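Local coordinates for putative peptidyl-arginine deiminase family protein (Campylobacter jejuni subsp. jejuni serotype O:2, PDB 6B10), which probably acts as an agmatine deiminase, hydrolysing agmatine to N-carbamoylputrescine in polyamine biosynthesis, at residues E77-C81 / K127-K132; E20-L26 / Q55-A61; F91-D95 / Q326-K330. All coordinates share one frame. Where two conformers were deposited one is given. Residues are numbered along the deposited sequence.

Contact 1 of 3, residues E77-C81 / K127-K132; sequences EFFKC and KLFKEK
How a helix seals the face of an edge strand is illustrated where helical residues 127-132 cross extended residues 77-81. The axes pass at 10.1 Å with a crossing angle of 111°, and CA of Phe79 lies 7.8 Å from CA of Leu128. Glu77, Phe79 and Cys81 point CA-to-CB toward the helix, whereas Phe78 points away. Phe79, chi1 near 176° (t), has the largest buried area in the contact. Leu128, chi1 t and chi2 p, brings its CD1 over one face of this ring, 4.1 Å from the centroid, as a CH-pi contact; Phe79 CZ reaches 3.7 Å from Leu128 CA. Lys132 extends through t, t and t before chi4 bends to p, delivering NZ to Glu77 OE1 at 2.6 Å, a hydrogen-bonded salt bridge met by Glu77 in m, t; this oxygen also hydrogen-bonds Tyr21 OH on strand 19-25. At the other end Cys81 SG (chi1 t) lies 3.9 Å from CG of Lys127, whose amine then leads away. The helix widens into a pi-type turn over 128-132. Helix 120-133 thus covers a sheet in which strand 76-80 is outermost, beside strand 56-61; Leu128 also touches Leu58 and Met23.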
loop_
_atom_site.group_PDB
_atom_site.type_symbol
_atom_site.label_atom_id
_atom_site.label_comp_id
_atom_site.label_asym_id
_atom_site.label_seq_id
_atom_site.Cartn_x
_atom_site.Cartn_y
_atom_site.Cartn_z
ATOM N N GLU A 77 4.752 18.861 3.438
ATOM C CA GLU A 77 3.629 19.783 3.352
ATOM C C GLU A 77 2.516 19.285 4.245
ATOM O O GLU A 77 2.518 18.127 4.668
ATOM C CB GLU A 77 3.142 19.922 1.911
ATOM C CG GLU A 77 4.151 20.622 1.018
ATOM C CD GLU A 77 3.776 20.596 -0.445
ATOM O OE1 GLU A 77 2.595 20.346 -0.765
ATOM O OE2 GLU A 77 4.673 20.841 -1.276
ATOM N N PHE A 78 1.574 20.175 4.533
ATOM C CA PHE A 78 0.495 19.895 5.464
ATOM C C PHE A 78 -0.831 20.310 4.849
ATOM O O PHE A 78 -0.879 21.230 4.039
ATOM C CB PHE A 78 0.728 20.646 6.776
ATOM C CG PHE A 78 2.143 20.563 7.274
ATOM C CD1 PHE A 78 2.601 19.422 7.920
ATOM C CD2 PHE A 78 3.026 21.617 7.079
ATOM C CE1 PHE A 78 3.906 19.337 8.374
ATOM C CE2 PHE A 78 4.334 21.539 7.533
ATOM C CZ PHE A 78 4.774 20.397 8.181
ATOM N N PHE A 79 -1.897 19.619 5.232
ATOM C CA PHE A 79 -3.229 19.910 4.729
ATOM C C PHE A 79 -4.265 19.686 5.825
ATOM O O PHE A 79 -4.489 18.551 6.252
ATOM C CB PHE A 79 -3.553 19.032 3.522
ATOM C CG PHE A 79 -4.949 19.217 3.002
ATOM C CD1 PHE A 79 -5.296 20.369 2.306
ATOM C CD2 PHE A 79 -5.921 18.250 3.214
ATOM C CE1 PHE A 79 -6.585 20.549 1.830
ATOM C CE2 PHE A 79 -7.212 18.424 2.738
ATOM C CZ PHE A 79 -7.545 19.574 2.046
ATOM N N LYS A 80 -4.890 20.773 6.274
ATOM C CA LYS A 80 -5.904 20.708 7.321
ATOM C C LYS A 80 -7.153 20.003 6.806
ATOM O O LYS A 80 -7.706 20.382 5.771
ATOM C CB LYS A 80 -6.262 22.112 7.818
ATOM N N CYS A 81 -7.582 18.973 7.533
ATOM C CA CYS A 81 -8.752 18.180 7.157
ATOM C C CYS A 81 -9.065 17.160 8.248
ATOM O O CYS A 81 -8.168 16.462 8.719
ATOM C CB CYS A 81 -8.502 17.458 5.833
ATOM S SG CYS A 81 -9.768 16.262 5.378
ATOM N N LYS A 127 -12.194 16.952 -0.367
ATOM C CA LYS A 127 -11.559 18.162 0.162
ATOM C C LYS A 127 -10.187 18.310 -0.473
ATOM O O LYS A 127 -9.853 19.356 -1.017
ATOM C CB LYS A 127 -11.368 18.156 1.694
ATOM C CG LYS A 127 -12.225 17.228 2.548
ATOM C CD LYS A 127 -13.637 17.733 2.776
ATOM C CE LYS A 127 -14.144 17.259 4.132
ATOM N NZ LYS A 127 -15.558 17.642 4.386
ATOM N N LEU A 128 -9.399 17.242 -0.387
ATOM C CA LEU A 128 -8.012 17.252 -0.832
ATOM C C LEU A 128 -7.894 17.651 -2.292
ATOM O O LEU A 128 -7.070 18.492 -2.650
ATOM C CB LEU A 128 -7.389 15.868 -0.621
ATOM C CG LEU A 128 -5.921 15.685 -1.021
ATOM C CD1 LEU A 128 -5.012 16.572 -0.186
ATOM C CD2 LEU A 128 -5.508 14.224 -0.891
ATOM N N PHE A 129 -8.726 17.037 -3.126
ATOM C CA PHE A 129 -8.665 17.252 -4.567
ATOM C C PHE A 129 -9.302 18.577 -4.978
ATOM O O PHE A 129 -8.821 19.238 -5.901
ATOM C CB PHE A 129 -9.293 16.067 -5.318
ATOM C CG PHE A 129 -8.311 14.971 -5.625
ATOM C CD1 PHE A 129 -7.857 14.126 -4.624
ATOM C CD2 PHE A 129 -7.808 14.813 -6.905
ATOM C CE1 PHE A 129 -6.934 13.129 -4.901
ATOM C CE2 PHE A 129 -6.889 13.819 -7.189
ATOM C CZ PHE A 129 -6.449 12.978 -6.184
ATOM N N LYS A 130 -10.369 18.966 -4.285
ATOM C CA LYS A 130 -11.013 20.257 -4.530
ATOM C C LYS A 130 -10.113 21.423 -4.105
ATOM O O LYS A 130 -9.916 22.370 -4.868
ATOM C CB LYS A 130 -12.364 20.333 -3.807
ATOM C CG LYS A 130 -13.124 21.631 -4.039
ATOM C CD LYS A 130 -14.549 21.555 -3.509
ATOM C CE LYS A 130 -15.186 22.935 -3.385
ATOM N NZ LYS A 130 -14.729 23.673 -2.172
ATOM N N GLU A 131 -9.552 21.332 -2.900
ATOM C CA GLU A 131 -8.832 22.451 -2.289
ATOM C C GLU A 131 -7.354 22.511 -2.653
ATOM O O GLU A 131 -6.876 23.544 -3.118
ATOM C CB GLU A 131 -8.964 22.397 -0.770
ATOM C CG GLU A 131 -10.397 22.381 -0.268
ATOM C CD GLU A 131 -10.471 22.211 1.233
ATOM O OE1 GLU A 131 -9.488 22.574 1.912
ATOM O OE2 GLU A 131 -11.505 21.717 1.732
ATOM N N LYS A 132 -6.620 21.420 -2.436
ATOM C CA LYS A 132 -5.174 21.447 -2.680
ATOM C C LYS A 132 -4.805 21.237 -4.150
ATOM O O LYS A 132 -4.229 22.128 -4.773
ATOM C CB LYS A 132 -4.432 20.441 -1.804
ATOM C CG LYS A 132 -2.927 20.642 -1.860
ATOM C CD LYS A 132 -2.164 19.582 -1.096
ATOM C CE LYS A 132 -0.677 19.650 -1.416
ATOM N NZ LYS A 132 0.008 20.832 -0.823
#

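Contact 2 of 3, residues E20-L26 / Q55-A61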
loop_
_atom_site.group_PDB
_atom_site.type_symbol
_atom_site.label_atom_id
_atom_site.label_comp_id
_atom_site.label_asym_id
_atom_site.label_seq_id
_atom_site.Cartn_x
_atom_site.Cartn_y
_atom_site.Cartn_z
ATOM N N GLU A 20 5.062 12.257 -7.055
ATOM C CA GLU A 20 5.109 13.644 -6.610
ATOM C C GLU A 20 4.994 13.702 -5.085
ATOM O O GLU A 20 5.732 14.437 -4.435
ATOM C CB GLU A 20 3.990 14.456 -7.274
ATOM C CG GLU A 20 4.165 15.966 -7.176
ATOM C CD GLU A 20 5.242 16.498 -8.103
ATOM O OE1 GLU A 20 5.129 16.298 -9.327
ATOM O OE2 GLU A 20 6.193 17.135 -7.606
ATOM N N TYR A 21 4.079 12.916 -4.518
ATOM C CA TYR A 21 3.876 12.878 -3.069
ATOM C C TYR A 21 3.732 11.461 -2.535
ATOM O O TYR A 21 3.214 10.579 -3.223
ATOM C CB TYR A 21 2.580 13.594 -2.698
ATOM C CG TYR A 21 2.589 15.104 -2.819
ATOM C CD1 TYR A 21 3.079 15.901 -1.791
ATOM C CD2 TYR A 21 2.061 15.734 -3.943
ATOM C CE1 TYR A 21 3.059 17.280 -1.884
ATOM C CE2 TYR A 21 2.044 17.116 -4.049
ATOM C CZ TYR A 21 2.540 17.881 -3.018
ATOM O OH TYR A 21 2.519 19.253 -3.122
ATOM N N LEU A 22 4.178 11.260 -1.295
ATOM C CA LEU A 22 3.629 10.210 -0.446
ATOM C C LEU A 22 2.688 10.885 0.557
ATOM O O LEU A 22 3.045 11.868 1.213
ATOM C CB LEU A 22 4.720 9.423 0.287
ATOM C CG LEU A 22 4.254 8.093 0.902
ATOM C CD1 LEU A 22 3.951 7.058 -0.169
ATOM C CD2 LEU A 22 5.282 7.525 1.868
ATOM N N MET A 23 1.486 10.346 0.671
ATOM C CA MET A 23 0.457 10.955 1.486
ATOM C C MET A 23 0.136 10.074 2.682
ATOM O O MET A 23 0.002 8.860 2.550
ATOM C CB MET A 23 -0.782 11.182 0.638
ATOM C CG MET A 23 -0.490 11.977 -0.627
ATOM S SD MET A 23 -1.951 12.340 -1.608
ATOM C CE MET A 23 -2.583 10.700 -1.935
ATOM N N LEU A 24 0.031 10.697 3.852
ATOM C CA LEU A 24 -0.286 10.000 5.092
ATOM C C LEU A 24 -1.333 10.767 5.902
ATOM O O LEU A 24 -1.443 11.993 5.808
ATOM C CB LEU A 24 0.977 9.820 5.941
ATOM C CG LEU A 24 2.187 9.171 5.253
ATOM C CD1 LEU A 24 3.150 10.221 4.727
ATOM C CD2 LEU A 24 2.925 8.218 6.189
ATOM N N SER A 25 -2.096 10.029 6.698
ATOM C CA SER A 25 -3.059 10.613 7.618
ATOM C C SER A 25 -2.561 10.416 9.046
ATOM O O SER A 25 -2.579 9.303 9.568
ATOM C CB SER A 25 -4.420 9.955 7.433
ATOM O OG SER A 25 -5.364 10.486 8.344
ATOM N N LEU A 26 -2.116 11.503 9.673
ATOM C CA LEU A 26 -1.546 11.446 11.020
ATOM C C LEU A 26 -2.486 10.841 12.064
ATOM O O LEU A 26 -3.701 11.055 12.013
ATOM C CB LEU A 26 -1.119 12.838 11.486
ATOM C CG LEU A 26 0.084 13.457 10.780
ATOM C CD1 LEU A 26 0.330 14.854 11.321
ATOM C CD2 LEU A 26 1.339 12.606 10.936
ATOM N N GLN A 55 11.458 12.255 -1.667
ATOM C CA GLN A 55 10.375 12.937 -2.370
ATOM C C GLN A 55 9.502 13.692 -1.383
ATOM O O GLN A 55 9.597 13.484 -0.172
ATOM C CB GLN A 55 9.526 11.938 -3.180
ATOM C CG GLN A 55 8.661 11.005 -2.345
ATOM C CD GLN A 55 7.951 9.939 -3.174
ATOM O OE1 GLN A 55 8.536 9.336 -4.073
ATOM N NE2 GLN A 55 6.689 9.689 -2.855
ATOM N N LYS A 56 8.637 14.555 -1.900
ATOM C CA LYS A 56 7.757 15.320 -1.030
ATOM C C LYS A 56 6.810 14.406 -0.273
ATOM O O LYS A 56 6.436 13.336 -0.753
ATOM C CB LYS A 56 6.953 16.352 -1.813
ATOM C CG LYS A 56 7.777 17.512 -2.328
ATOM C CD LYS A 56 6.908 18.466 -3.132
ATOM C CE LYS A 56 6.661 17.952 -4.539
ATOM N NZ LYS A 56 5.601 18.756 -5.203
ATOM N N VAL A 57 6.431 14.847 0.917
ATOM C CA VAL A 57 5.489 14.140 1.754
ATOM C C VAL A 57 4.359 15.105 2.093
ATOM O O VAL A 57 4.609 16.275 2.403
ATOM C CB VAL A 57 6.168 13.669 3.063
ATOM C CG1 VAL A 57 5.160 13.032 4.014
ATOM C CG2 VAL A 57 7.301 12.694 2.760
ATOM N N LEU A 58 3.127 14.610 2.032
ATOM C CA LEU A 58 1.951 15.372 2.436
ATOM C C LEU A 58 1.304 14.701 3.641
ATOM O O LEU A 58 0.944 13.528 3.581
ATOM C CB LEU A 58 0.942 15.452 1.288
ATOM C CG LEU A 58 -0.353 16.224 1.579
ATOM C CD1 LEU A 58 -0.059 17.662 1.973
ATOM C CD2 LEU A 58 -1.284 16.195 0.379
ATOM N N LEU A 59 1.156 15.450 4.731
ATOM C CA LEU A 59 0.540 14.942 5.952
ATOM C C LEU A 59 -0.829 15.570 6.148
ATOM O O LEU A 59 -0.962 16.789 6.116
ATOM C CB LEU A 59 1.417 15.261 7.157
ATOM C CG LEU A 59 2.863 14.768 7.118
ATOM C CD1 LEU A 59 3.619 15.290 8.330
ATOM C CD2 LEU A 59 2.923 13.249 7.059
ATOM N N ILE A 60 -1.836 14.726 6.357
ATOM C CA ILE A 60 -3.220 15.150 6.511
ATOM C C ILE A 60 -3.622 14.977 7.973
ATOM O O ILE A 60 -3.430 13.909 8.540
ATOM C CB ILE A 60 -4.153 14.299 5.624
ATOM C CG1 ILE A 60 -3.707 14.364 4.158
ATOM C CG2 ILE A 60 -5.600 14.761 5.749
ATOM C CD1 ILE A 60 -4.322 13.299 3.272
ATOM N N ALA A 61 -4.169 16.034 8.578
ATOM C CA ALA A 61 -4.604 15.998 9.977
ATOM C C ALA A 61 -5.615 17.110 10.286
ATOM O O ALA A 61 -5.625 18.141 9.610
ATOM C CB ALA A 61 -3.407 16.119 10.904
HETATM O O HOH W 1 8.572 15.293 -4.635
#
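Parallel pairing spends backbone polarity evenly, and residues 20-26 beside 55-61 show the bookkeeping. Five bonds run in series: Leu22 N to Lys56 O (3.1 Å), Leu58 N to Leu22 O (2.9 Å), Leu24 N to Leu58 O (3.0 Å), Ile60 N to Leu24 O (2.8 Å) and Leu26 N to Ile60 O (3.0 Å). Leu22, Leu24, Leu58 and Ile60 therefore turn their amides and carbonyls to this interface, while the intervening residues look outward, Met23 bonding Gln326 and Val57 bonding Asn75 and Glu77. Where the ladder frays, water 1 takes over, accepting from Lys56 N (2.8 Å) and donating to Glu20 O (3.0 Å). At the same end Lys56 NZ forms a salt bridge to Glu20 OE2 (3.0 Å) and an off-centre cation-pi contact with the Tyr21 ring, 4.4 Å from its centroid; the Tyr21 hydroxyl hydrogen-bonds Glu77. Gln55 OE1 accepts from Asn277 N, and its NE2 bonds Gln19 OE1. Beyond these polar groups the side chains that meet are mostly apolar: Leu24 CD1 meets Val57 CG1 at 3.5 Å on one face, and Tyr21 CD1 meets Leu58 CB at 3.8 Å on the other. On the other edge of strand 19-25, Glu20 and Tyr21 stand together opposite Arg328 of strand 326-329, a classic beta bulge. Helix 37-52 links the strands into a beta-alpha-beta unit, consistent with the repeating module of the pentein fold of guanidino-modifying enzymes.

Contact 3 of 3, residues F91-D95 / Q326-K330; sequences FGAID and QNRFK. With K (potassium ion), chain E.
Segments need not pair backbone to backbone to be joined; a carboxylate and a few waters can suffice. Residues 91-95 enter a strand at Ile94; strand 326-329 runs in nearly the same direction, 21° apart end to end. Belonging to different sheets, they form no ladder: CA to CA, Gly92 to Gln326 is 6.3 Å and Asp95 to Arg328 6.8 Å. Asp95 is the most buried by the contact. Its CA-to-CB bond points toward the strand and chi1 m carries OD2 to Phe329 N, a hydrogen bond of 2.9 Å and 172°. The same OD2 lies at the ring edge of Phe329 (chi1 m), 3.6 Å from CD2, and forms a salt bridge with Arg333. Asp95 OD1 accepts from water 3 (2.7 Å), which accepts from Arg328 NH1 (2.9 Å); Arg328 also pairs with Glu135. Gln326, chi1 t and chi2 p, is a packing partner: its OE1 accepts from Asn327 N (2.9 Å) in its own strand, while its CG lies 3.6 Å from Ala93 O. Asn327 O accepts from water 2 (3.0 Å) and water 4 (2.9 Å), which reach Ala93 O and Asp95 N, both at 2.8 Å. Phe91 O binds potassium at 2.8 Å, a site completed by Asp106, Phe107 and water 5. The chemistry implies a buried, hydrated polar seam in which one carboxylate satisfies backbone, water and arginine together.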
loop_
_atom_site.group_PDB
_atom_site.type_symbol
_atom_site.label_atom_id
_atom_site.label_comp_id
_atom_site.label_asym_id
_atom_site.label_seq_id
_atom_site.Cartn_x
_atom_site.Cartn_y
_atom_site.Cartn_z
ATOM N N PHE A 91 -8.511 3.995 1.803
ATOM C CA PHE A 91 -9.494 4.906 1.208
ATOM C C PHE A 91 -8.939 5.958 0.240
ATOM O O PHE A 91 -9.710 6.550 -0.511
ATOM C CB PHE A 91 -10.348 5.580 2.302
ATOM C CG PHE A 91 -9.577 6.486 3.214
ATOM C CD1 PHE A 91 -9.298 7.789 2.845
ATOM C CD2 PHE A 91 -9.148 6.038 4.457
ATOM C CE1 PHE A 91 -8.590 8.629 3.686
ATOM C CE2 PHE A 91 -8.439 6.870 5.304
ATOM C CZ PHE A 91 -8.159 8.169 4.917
ATOM N N GLY A 92 -7.629 6.184 0.230
ATOM C CA GLY A 92 -7.029 7.206 -0.637
ATOM C C GLY A 92 -7.326 7.045 -2.122
ATOM O O GLY A 92 -7.700 5.967 -2.585
ATOM N N ALA A 93 -7.151 8.127 -2.872
ATOM C CA ALA A 93 -7.395 8.116 -4.313
ATOM C C ALA A 93 -6.300 7.342 -5.048
ATOM O O ALA A 93 -5.124 7.442 -4.692
ATOM C CB ALA A 93 -7.465 9.538 -4.841
ATOM N N ILE A 94 -6.690 6.592 -6.076
ATOM C CA ILE A 94 -5.758 5.741 -6.828
ATOM C C ILE A 94 -5.568 6.275 -8.248
ATOM O O ILE A 94 -6.536 6.428 -8.983
ATOM C CB ILE A 94 -6.259 4.278 -6.869
ATOM C CG1 ILE A 94 -6.184 3.656 -5.474
ATOM C CG2 ILE A 94 -5.434 3.436 -7.832
ATOM C CD1 ILE A 94 -7.037 2.416 -5.318
ATOM N N ASP A 95 -4.321 6.551 -8.625
ATOM C CA ASP A 95 -4.010 7.064 -9.962
ATOM C C ASP A 95 -4.036 5.991 -11.036
ATOM O O ASP A 95 -3.589 4.867 -10.809
ATOM C CB ASP A 95 -2.619 7.718 -9.996
ATOM C CG ASP A 95 -2.577 9.059 -9.286
ATOM O OD1 ASP A 95 -3.626 9.732 -9.179
ATOM O OD2 ASP A 95 -1.473 9.450 -8.845
ATOM N N GLN A 326 -0.252 6.560 0.848
ATOM C CA GLN A 326 -0.728 6.447 -0.520
ATOM C C GLN A 326 0.199 7.243 -1.433
ATOM O O GLN A 326 0.716 8.294 -1.056
ATOM C CB GLN A 326 -2.171 6.938 -0.627
ATOM C CG GLN A 326 -2.797 6.819 -2.012
ATOM C CD GLN A 326 -2.810 5.395 -2.547
ATOM O OE1 GLN A 326 -1.776 4.869 -2.971
ATOM N NE2 GLN A 326 -3.981 4.766 -2.538
ATOM N N ASN A 327 0.414 6.722 -2.629
ATOM C CA ASN A 327 1.310 7.347 -3.583
ATOM C C ASN A 327 0.508 8.205 -4.546
ATOM O O ASN A 327 -0.584 7.826 -4.957
ATOM C CB ASN A 327 2.092 6.268 -4.352
ATOM C CG ASN A 327 2.681 5.220 -3.430
ATOM O OD1 ASN A 327 2.015 4.247 -3.071
ATOM N ND2 ASN A 327 3.926 5.427 -3.020
ATOM N N ARG A 328 1.051 9.366 -4.888
ATOM C CA ARG A 328 0.475 10.222 -5.919
ATOM C C ARG A 328 1.568 10.417 -6.953
ATOM O O ARG A 328 2.643 10.930 -6.643
ATOM C CB ARG A 328 0.012 11.560 -5.332
ATOM C CG ARG A 328 -0.460 12.565 -6.377
ATOM C CD ARG A 328 -1.164 13.758 -5.744
ATOM N NE ARG A 328 -1.241 14.884 -6.679
ATOM C CZ ARG A 328 -2.207 15.076 -7.578
ATOM N NH1 ARG A 328 -3.223 14.223 -7.692
ATOM N NH2 ARG A 328 -2.157 16.135 -8.377
ATOM N N PHE A 329 1.302 9.975 -8.175
ATOM C CA PHE A 329 2.355 9.874 -9.177
ATOM C C PHE A 329 2.591 11.186 -9.906
ATOM O O PHE A 329 1.734 12.069 -9.911
ATOM C CB PHE A 329 2.076 8.706 -10.128
ATOM C CG PHE A 329 2.135 7.381 -9.433
ATOM C CD1 PHE A 329 3.334 6.692 -9.329
ATOM C CD2 PHE A 329 1.011 6.868 -8.796
ATOM C CE1 PHE A 329 3.407 5.495 -8.638
ATOM C CE2 PHE A 329 1.075 5.668 -8.108
ATOM C CZ PHE A 329 2.276 4.981 -8.033
ATOM N N LYS A 330 3.783 11.301 -10.481
ATOM C CA LYS A 330 4.221 12.496 -11.192
ATOM C C LYS A 330 3.857 12.391 -12.671
ATOM O O LYS A 330 4.014 11.334 -13.282
ATOM C CB LYS A 330 5.738 12.653 -11.051
ATOM C CG LYS A 330 6.314 13.959 -11.595
ATOM C CD LYS A 330 7.820 13.845 -11.764
ATOM C CE LYS A 330 8.430 15.080 -12.414
ATOM N NZ LYS A 330 8.626 16.196 -11.450
HETATM K K K E . -12.240 5.853 -1.561
HETATM O O HOH W 2 -3.189 9.409 -4.916
HETATM O O HOH W 3 -3.438 11.418 -7.093
HETATM O O HOH W 4 -2.332 6.232 -6.665
HETATM O O HOH W 5 -11.406 2.984 -1.278
#

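Overall arrangement
All three contacts touch one four-stranded sheet; contact 1 adds a helix and contact 3 the start of a second sheet. Contact 2 forms its middle and is thoroughly buried; strand 76-80 of contact 1 and strand 326-329 of contact 3 are the outermost strands flanking that pair. Chemistry changes with place: a regular backbone ladder in the middle, a side-chain helix cover with an exposed rim in contact 1, and water-mediated polar joining in buried contact 3, beside the potassium site. Direct bonds and packing link them. Glu77 OE1 meets Tyr21 OH at 2.6 Å, Met23 N meets Gln326 O at 2.8 Å, and Phe129 of helix 120-133 packs on Ala93 and Arg328.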